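Local coordinates for protein putative acyl-CoA dehydrogenase (Burkholderia xenovorans, PDB 5JSC) that binds flavin-adenine dinucleotide and belongs to the acyl-CoA dehydrogenase family of flavoproteins, assembling as four chains, at residues C[155-169]-C[191-205]. Sequence-based numbering, arbitrary orientation. Where two conformers were deposited one is given.
Sequences VAAMTLSAREDGDAY and ARTGEAPGARGISAF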
ATOM      1  N   VAL C 155      21.473   4.542 -20.317  1.00 14.49           N
ATOM      2  CA  VAL C 155      21.841   5.449 -21.401  1.00 17.02           C
ATOM      3  C   VAL C 155      23.348   5.520 -21.564  1.00 15.96           C
ATOM      4  O   VAL C 155      23.868   5.625 -22.686  1.00 15.92           O
ATOM      5  CB  VAL C 155      21.258   6.848 -21.119  1.00 19.82           C
ATOM      6  CG1 VAL C 155      21.764   7.863 -22.126  1.00 21.70           C
ATOM      7  CG2 VAL C 155      19.761   6.800 -21.113  1.00 19.52           C
ATOM      8  N   ALA C 156      24.075   5.505 -20.445  1.00 16.04           N
ATOM      9  CA  ALA C 156      25.517   5.681 -20.506  1.00 16.40           C
ATOM     10  C   ALA C 156      26.193   4.579 -21.297  1.00 15.92           C
ATOM     11  O   ALA C 156      27.327   4.772 -21.744  1.00 18.10           O
ATOM     12  CB  ALA C 156      26.113   5.738 -19.098  1.00 17.75           C
ATOM     13  N   ALA C 157      25.532   3.433 -21.480  1.00 15.59           N
ATOM     14  CA  ALA C 157      26.107   2.305 -22.196  1.00 16.58           C
ATOM     15  C   ALA C 157      25.521   2.124 -23.595  1.00 16.54           C
ATOM     16  O   ALA C 157      25.619   1.027 -24.156  1.00 18.89           O
ATOM     17  CB  ALA C 157      25.927   1.023 -21.381  1.00 19.66           C
ATOM     18  N   MET C 158      24.919   3.165 -24.172  1.00 15.61           N
ATOM     19  CA  MET C 158      24.366   3.050 -25.517  1.00 14.89           C
ATOM     20  C   MET C 158      25.445   2.612 -26.502  1.00 15.07           C
ATOM     21  O   MET C 158      26.637   2.867 -26.301  1.00 16.89           O
ATOM     22  CB  MET C 158      23.759   4.383 -25.961  1.00 13.91           C
ATOM     23  CG  MET C 158      24.797   5.461 -26.242  1.00 14.65           C
ATOM     24  SD  MET C 158      24.052   6.962 -26.911  1.00 15.85           S
ATOM     25  CE  MET C 158      23.139   7.515 -25.476  1.00 17.50           C
ATOM     26  N   THR C 159      25.020   1.948 -27.584  1.00 15.86           N
ATOM     27  CA  THR C 159      25.964   1.400 -28.552  1.00 16.00           C
ATOM     28  C   THR C 159      25.812   1.922 -29.973  1.00 16.36           C
ATOM     29  O   THR C 159      26.629   1.554 -30.827  1.00 18.64           O
ATOM     30  CB  THR C 159      25.882  -0.134 -28.589  1.00 19.49           C
ATOM     31  OG1 THR C 159      24.584  -0.544 -29.037  1.00 21.91           O
ATOM     32  CG2 THR C 159      26.153  -0.707 -27.216  1.00 21.33           C
ATOM     33  N   LEU C 160      24.815   2.761 -30.269  1.00 14.72           N
ATOM     34  CA  LEU C 160      24.800   3.396 -31.583  1.00 15.69           C
ATOM     35  C   LEU C 160      26.103   4.161 -31.768  1.00 15.42           C
ATOM     36  O   LEU C 160      26.468   4.985 -30.926  1.00 16.59           O
ATOM     37  CB  LEU C 160      23.599   4.334 -31.731  1.00 16.67           C
ATOM     38  CG  LEU C 160      23.602   5.123 -33.047  1.00 20.72           C
ATOM     39  CD1 LEU C 160      23.149   4.245 -34.172  1.00 24.12           C
ATOM     40  CD2 LEU C 160      22.717   6.349 -32.970  1.00 24.77           C
ATOM     41  N   SER C 161      26.835   3.849 -32.829  1.00 16.20           N
ATOM     42  CA  SER C 161      28.161   4.420 -33.025  1.00 16.87           C
ATOM     43  C   SER C 161      28.133   5.583 -34.011  1.00 16.98           C
ATOM     44  O   SER C 161      27.352   5.605 -34.964  1.00 18.59           O
ATOM     45  CB  SER C 161      29.146   3.356 -33.518  1.00 20.23           C
ATOM     46  OG  SER C 161      28.716   2.790 -34.743  1.00 22.36           O
ATOM     47  N   ALA C 162      29.001   6.559 -33.766  1.00 17.53           N
ATOM     48  CA  ALA C 162      29.208   7.673 -34.685  1.00 17.83           C
ATOM     49  C   ALA C 162      30.704   7.775 -34.934  1.00 19.40           C
ATOM     50  O   ALA C 162      31.460   8.167 -34.041  1.00 18.94           O
ATOM     51  CB  ALA C 162      28.642   8.978 -34.127  1.00 19.10           C
ATOM     52  N   ARG C 163      31.123   7.417 -36.141  1.00 21.64           N
ATOM     53  CA  ARG C 163      32.528   7.361 -36.525  1.00 23.60           C
ATOM     54  C   ARG C 163      32.875   8.570 -37.381  1.00 23.41           C
ATOM     55  O   ARG C 163      32.183   8.861 -38.358  1.00 23.76           O
ATOM     56  CB  ARG C 163      32.814   6.070 -37.293  1.00 26.33           C
ATOM     57  CG  ARG C 163      34.170   6.002 -37.951  1.00 29.04           C
ATOM     58  CD  ARG C 163      34.372   4.655 -38.637  1.00 32.33           C
ATOM     59  NE  ARG C 163      33.339   4.351 -39.632  1.00 35.59           N
ATOM     60  CZ  ARG C 163      33.410   4.701 -40.914  1.00 38.02           C
ATOM     61  NH1 ARG C 163      34.457   5.382 -41.359  1.00 37.63           N
ATOM     62  NH2 ARG C 163      32.434   4.377 -41.752  1.00 39.54           N
ATOM     63  N   GLU C 164      33.954   9.258 -37.027  1.00 25.97           N
ATOM     64  CA  GLU C 164      34.351  10.442 -37.776  1.00 28.28           C
ATOM     65  C   GLU C 164      34.978  10.038 -39.108  1.00 28.72           C
ATOM     66  O   GLU C 164      35.900   9.216 -39.148  1.00 29.17           O
ATOM     67  CB  GLU C 164      35.325  11.277 -36.947  1.00 34.42           C
ATOM     68  CG  GLU C 164      35.478  12.715 -37.411  1.00 41.18           C
ATOM     69  CD  GLU C 164      36.245  13.561 -36.412  1.00 46.89           C
ATOM     70  OE1 GLU C 164      36.779  12.986 -35.437  1.00 48.41           O
ATOM     71  OE2 GLU C 164      36.306  14.796 -36.596  1.00 48.81           O
ATOM     72  N   ASP C 165      34.470  10.611 -40.206  1.00 29.86           N
ATOM     73  CA  ASP C 165      34.999  10.361 -41.553  1.00 33.32           C
ATOM     74  C   ASP C 165      35.016  11.686 -42.315  1.00 36.05           C
ATOM     75  O   ASP C 165      34.024  12.065 -42.944  1.00 36.38           O
ATOM     76  CB  ASP C 165      34.186   9.306 -42.296  1.00 33.87           C
ATOM     77  CG  ASP C 165      34.681   9.087 -43.719  1.00 36.77           C
ATOM     78  OD1 ASP C 165      35.906   9.198 -43.953  1.00 37.63           O
ATOM     79  OD2 ASP C 165      33.849   8.808 -44.608  1.00 38.28           O
ATOM     80  N   GLY C 166      36.150  12.372 -42.272  1.00 38.04           N
ATOM     81  CA  GLY C 166      36.238  13.660 -42.940  1.00 40.03           C
ATOM     82  C   GLY C 166      35.411  14.692 -42.198  1.00 41.88           C
ATOM     83  O   GLY C 166      35.562  14.881 -40.986  1.00 43.81           O
ATOM     84  N   ASP C 167      34.517  15.365 -42.919  1.00 42.18           N
ATOM     85  CA  ASP C 167      33.659  16.381 -42.325  1.00 42.74           C
ATOM     86  C   ASP C 167      32.305  15.830 -41.896  1.00 39.59           C
ATOM     87  O   ASP C 167      31.385  16.610 -41.628  1.00 39.77           O
ATOM     88  CB  ASP C 167      33.470  17.554 -43.298  1.00 47.35           C
ATOM     89  CG  ASP C 167      32.624  17.190 -44.512  1.00 51.40           C
ATOM     90  OD1 ASP C 167      32.483  15.990 -44.825  1.00 51.92           O
ATOM     91  OD2 ASP C 167      32.106  18.125 -45.163  1.00 53.81           O
ATOM     92  N   ALA C 168      32.162  14.512 -41.826  1.00 35.91           N
ATOM     93  CA  ALA C 168      30.915  13.901 -41.405  1.00 32.06           C
ATOM     94  C   ALA C 168      31.183  12.850 -40.341  1.00 28.20           C
ATOM     95  O   ALA C 168      32.319  12.425 -40.119  1.00 27.91           O
ATOM     96  CB  ALA C 168      30.167  13.268 -42.585  1.00 33.32           C
ATOM     97  N   TYR C 169      30.112  12.460 -39.666  1.00 23.22           N
ATOM     98  CA  TYR C 169      30.089  11.280 -38.821  1.00 20.55           C
ATOM     99  C   TYR C 169      29.226  10.230 -39.498  1.00 20.45           C
ATOM    100  O   TYR C 169      28.224  10.562 -40.141  1.00 21.06           O
ATOM    101  CB  TYR C 169      29.538  11.592 -37.433  1.00 19.68           C
ATOM    102  CG  TYR C 169      30.522  12.299 -36.532  1.00 21.23           C
ATOM    103  CD1 TYR C 169      30.690  13.679 -36.596  1.00 21.83           C
ATOM    104  CD2 TYR C 169      31.282  11.587 -35.613  1.00 21.69           C
ATOM    105  CE1 TYR C 169      31.586  14.326 -35.769  1.00 23.29           C
ATOM    106  CE2 TYR C 169      32.180  12.224 -34.780  1.00 22.76           C
ATOM    107  CZ  TYR C 169      32.330  13.592 -34.864  1.00 23.37           C
ATOM    108  OH  TYR C 169      33.219  14.233 -34.033  1.00 25.13           O
ATOM    109  N   ALA C 191      24.671   9.417 -29.866  1.00 13.60           N
ATOM    110  CA  ALA C 191      25.478   8.324 -30.392  1.00 13.03           C
ATOM    111  C   ALA C 191      26.840   8.333 -29.723  1.00 13.11           C
ATOM    112  O   ALA C 191      27.315   9.370 -29.255  1.00 14.76           O
ATOM    113  CB  ALA C 191      25.647   8.434 -31.920  1.00 15.13           C
ATOM    114  N   ARG C 192      27.479   7.163 -29.698  1.00 13.61           N
ATOM    115  CA  ARG C 192      28.793   7.039 -29.071  1.00 13.90           C
ATOM    116  C   ARG C 192      29.878   7.477 -30.049  1.00 15.60           C
ATOM    117  O   ARG C 192      30.118   6.814 -31.063  1.00 17.27           O
ATOM    118  CB  ARG C 192      29.047   5.611 -28.599  1.00 15.86           C
ATOM    119  CG  ARG C 192      30.416   5.453 -27.938  1.00 15.17           C
ATOM    120  CD  ARG C 192      30.538   4.122 -27.174  1.00 15.84           C
ATOM    121  NE  ARG C 192      29.391   3.976 -26.285  1.00 15.47           N
ATOM    122  CZ  ARG C 192      29.253   4.610 -25.120  1.00 16.16           C
ATOM    123  NH1 ARG C 192      30.205   5.415 -24.666  1.00 17.59           N
ATOM    124  NH2 ARG C 192      28.142   4.447 -24.415  1.00 16.01           N
ATOM    125  N   THR C 193      30.555   8.574 -29.729  1.00 16.06           N
ATOM    126  CA  THR C 193      31.702   9.026 -30.505  1.00 16.06           C
ATOM    127  C   THR C 193      33.036   8.618 -29.892  1.00 17.31           C
ATOM    128  O   THR C 193      34.058   8.678 -30.584  1.00 18.17           O
ATOM    129  CB  THR C 193      31.653  10.552 -30.683  1.00 16.13           C
ATOM    130  OG1 THR C 193      31.323  11.169 -29.433  1.00 16.96           O
ATOM    131  CG2 THR C 193      30.609  10.933 -31.717  1.00 17.72           C
ATOM    132  N   GLY C 194      33.059   8.219 -28.622  1.00 17.04           N
ATOM    133  CA  GLY C 194      34.205   7.520 -28.065  1.00 17.12           C
ATOM    134  C   GLY C 194      35.277   8.362 -27.412  1.00 17.68           C
ATOM    135  O   GLY C 194      36.397   7.869 -27.234  1.00 18.74           O
ATOM    136  N   GLU C 195      34.981   9.609 -27.039  1.00 18.14           N
ATOM    137  CA  GLU C 195      36.009  10.465 -26.445  1.00 19.11           C
ATOM    138  C   GLU C 195      36.565   9.872 -25.161  1.00 18.91           C
ATOM    139  O   GLU C 195      37.740  10.083 -24.828  1.00 19.36           O
ATOM    140  CB  GLU C 195      35.437  11.854 -26.165  1.00 20.93           C
ATOM    141  CG  GLU C 195      35.345  12.757 -27.383  1.00 21.08           C
ATOM    142  CD  GLU C 195      34.266  12.337 -28.375  1.00 22.70           C
ATOM    143  OE1 GLU C 195      34.359  12.749 -29.544  1.00 24.84           O
ATOM    144  OE2 GLU C 195      33.328  11.601 -27.992  1.00 22.88           O
ATOM    145  N   ALA C 196      35.730   9.144 -24.433  1.00 18.13           N
ATOM    146  CA  ALA C 196      36.075   8.536 -23.156  1.00 19.22           C
ATOM    147  C   ALA C 196      35.001   7.501 -22.861  1.00 18.90           C
ATOM    148  O   ALA C 196      33.977   7.461 -23.551  1.00 19.77           O
ATOM    149  CB  ALA C 196      36.169   9.597 -22.043  1.00 21.50           C
ATOM    150  N   PRO C 197      35.209   6.627 -21.873  1.00 19.26           N
ATOM    151  CA  PRO C 197      34.249   5.534 -21.667  1.00 19.61           C
ATOM    152  C   PRO C 197      32.870   6.009 -21.235  1.00 18.87           C
ATOM    153  O   PRO C 197      32.705   7.069 -20.620  1.00 18.55           O
ATOM    154  CB  PRO C 197      34.900   4.692 -20.563  1.00 20.66           C
ATOM    155  CG  PRO C 197      36.362   4.990 -20.687  1.00 20.54           C
ATOM    156  CD  PRO C 197      36.432   6.431 -21.068  1.00 20.50           C
ATOM    157  N   GLY C 198      31.872   5.208 -21.598  1.00 16.67           N
ATOM    158  CA  GLY C 198      30.551   5.334 -20.988  1.00 16.29           C
ATOM    159  C   GLY C 198      29.910   6.683 -21.238  1.00 15.73           C
ATOM    160  O   GLY C 198      29.831   7.161 -22.374  1.00 16.53           O
ATOM    161  N   ALA C 199      29.439   7.307 -20.153  1.00 15.48           N
ATOM    162  CA  ALA C 199      28.714   8.572 -20.247  1.00 17.11           C
ATOM    163  C   ALA C 199      29.567   9.725 -20.761  1.00 19.24           C
ATOM    164  O   ALA C 199      29.014  10.789 -21.069  1.00 24.03           O
ATOM    165  CB  ALA C 199      28.135   8.945 -18.884  1.00 19.25           C
ATOM    166  N   ARG C 200      30.881   9.566 -20.852  1.00 17.24           N
ATOM    167  CA  ARG C 200      31.743  10.625 -21.359  0.52 17.52           C
ATOM    168  C   ARG C 200      32.140  10.409 -22.815  1.00 16.51           C
ATOM    169  O   ARG C 200      33.039  11.098 -23.312  1.00 18.43           O
ATOM    170  CB  ARG C 200      32.977  10.761 -20.463  0.52 19.19           C
ATOM    171  CG  ARG C 200      32.605  11.121 -19.024  0.52 20.62           C
ATOM    172  CD  ARG C 200      33.803  11.533 -18.177  0.52 23.77           C
ATOM    173  NE  ARG C 200      34.733  10.430 -17.965  0.52 27.78           N
ATOM    174  CZ  ARG C 200      35.994  10.417 -18.389  0.52 29.97           C
ATOM    175  NH1 ARG C 200      36.489  11.458 -19.048  0.52 32.15           N
ATOM    176  NH2 ARG C 200      36.762   9.365 -18.149  0.52 27.97           N
ATOM    177  N   GLY C 201      31.473   9.489 -23.514  1.00 15.25           N
ATOM    178  CA  GLY C 201      31.793   9.214 -24.903  1.00 15.56           C
ATOM    179  C   GLY C 201      30.646   9.415 -25.878  1.00 15.09           C
ATOM    180  O   GLY C 201      30.658   8.848 -26.971  1.00 15.32           O
ATOM    181  N   ILE C 202      29.663  10.232 -25.516  1.00 14.22           N
ATOM    182  CA  ILE C 202      28.435  10.370 -26.292  1.00 14.07           C
ATOM    183  C   ILE C 202      28.377  11.771 -26.881  1.00 14.67           C
ATOM    184  O   ILE C 202      28.754  12.745 -26.221  1.00 16.61           O
ATOM    185  CB  ILE C 202      27.203  10.072 -25.410  1.00 14.95           C
ATOM    186  CG1 ILE C 202      27.218   8.582 -24.982  1.00 16.13           C
ATOM    187  CG2 ILE C 202      25.890  10.431 -26.118  1.00 15.57           C
ATOM    188  CD1 ILE C 202      26.314   8.240 -23.804  1.00 18.60           C
ATOM    189  N   SER C 203      27.898  11.873 -28.121  1.00 14.40           N
ATOM    190  CA  SER C 203      27.647  13.159 -28.757  1.00 14.53           C
ATOM    191  C   SER C 203      26.213  13.190 -29.266  1.00 13.58           C
ATOM    192  O   SER C 203      25.595  12.149 -29.497  1.00 15.41           O
ATOM    193  CB  SER C 203      28.618  13.425 -29.921  1.00 14.82           C
ATOM    194  OG  SER C 203      29.963  13.453 -29.461  1.00 16.34           O
ATOM    195  N   ALA C 204      25.686  14.402 -29.441  1.00 13.65           N
ATOM    196  CA  ALA C 204      24.325  14.623 -29.911  1.00 13.98           C
ATOM    197  C   ALA C 204      24.351  15.208 -31.318  1.00 13.59           C
ATOM    198  O   ALA C 204      25.194  16.054 -31.626  1.00 15.10           O
ATOM    199  CB  ALA C 204      23.579  15.573 -28.974  1.00 14.76           C
ATOM    200  N   PHE C 205      23.413  14.773 -32.170  1.00 14.07           N
ATOM    201  CA  PHE C 205      23.330  15.228 -33.558  1.00 15.05           C
ATOM    202  C   PHE C 205      21.892  15.543 -33.931  1.00 14.48           C
ATOM    203  O   PHE C 205      20.979  14.832 -33.514  1.00 16.52           O
ATOM    204  CB  PHE C 205      23.840  14.162 -34.552  1.00 15.00           C
ATOM    205  CG  PHE C 205      25.271  13.766 -34.349  1.00 16.36           C
ATOM    206  CD1 PHE C 205      25.603  12.708 -33.500  1.00 16.92           C
ATOM    207  CD2 PHE C 205      26.288  14.441 -35.015  1.00 17.80           C
ATOM    208  CE1 PHE C 205      26.918  12.340 -33.323  1.00 17.10           C
ATOM    209  CE2 PHE C 205      27.610  14.069 -34.836  1.00 18.76           C
ATOM    210  CZ  PHE C 205      27.927  13.022 -33.992  1.00 17.70           C
TER
HETATM  211  O   HOH W   1      33.956   9.087 -33.338  1.00 30.47           O
HETATM  212  O   HOH W   2      34.270  12.599 -32.131  1.00 30.89           O
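Phe205 lies over one face of the Tyr169 ring, with CZ nearest above the plane and offset toward the rim. Tyr169 CD1 sits at the edge of the Phe205 ring, 3.6 Å from Phe205 CE2, and the two rings meet obliquely, their planes at 57°. The opposite face of Tyr169 carries CG of Glu164, also near the rim. Thr193 CG2 approaches the same ring obliquely and also touches Ala162 CB. Both Phe205 and Tyr169 touch Met243 of the strand 243-244.

The Arg192 guanidinium is used at its edge. The Arg192 side chain leaves with CG anti to the backbone N (chi1 -180°), and a bend at chi3 brings NE and NH2 side-on to one carbonyl oxygen, Met158 O, at 3.0 and 2.9 Å. NH2 lies on a lone pair of that oxygen, whereas NE comes nearly head-on. NH2 also donates to Ala156 O at 2.8 Å, from above that carbonyl plane. NH1 reaches Gly198 O at 2.9 Å, near the guanidinium plane.

The Arg192 backbone forms a single bridge to Ser161. Its N gives a nearly straight bond to Leu160 O (2.7 Å), and its O accepts from Ala162 N. One water then donates to both Ala162 O and Thr193 O. Met158 and Ile202 meet tip to tip, CE to CD1, at 3.7 Å. Leu160 CD2 packs on Ala191 CB.

The contact joins two sheets of the middle domain through strands 161-165 and 186-192. The Val155 side chain, in the 3-10 segment 155-156, is about 7 Å from the bound flavin-adenine dinucleotide. The carbonyls of Ala156, Met158 and Gly198 fix the orientation of the guanidinium plane. Their dipoles would probably stabilise its positive charge; no carboxylate of the two segments takes part.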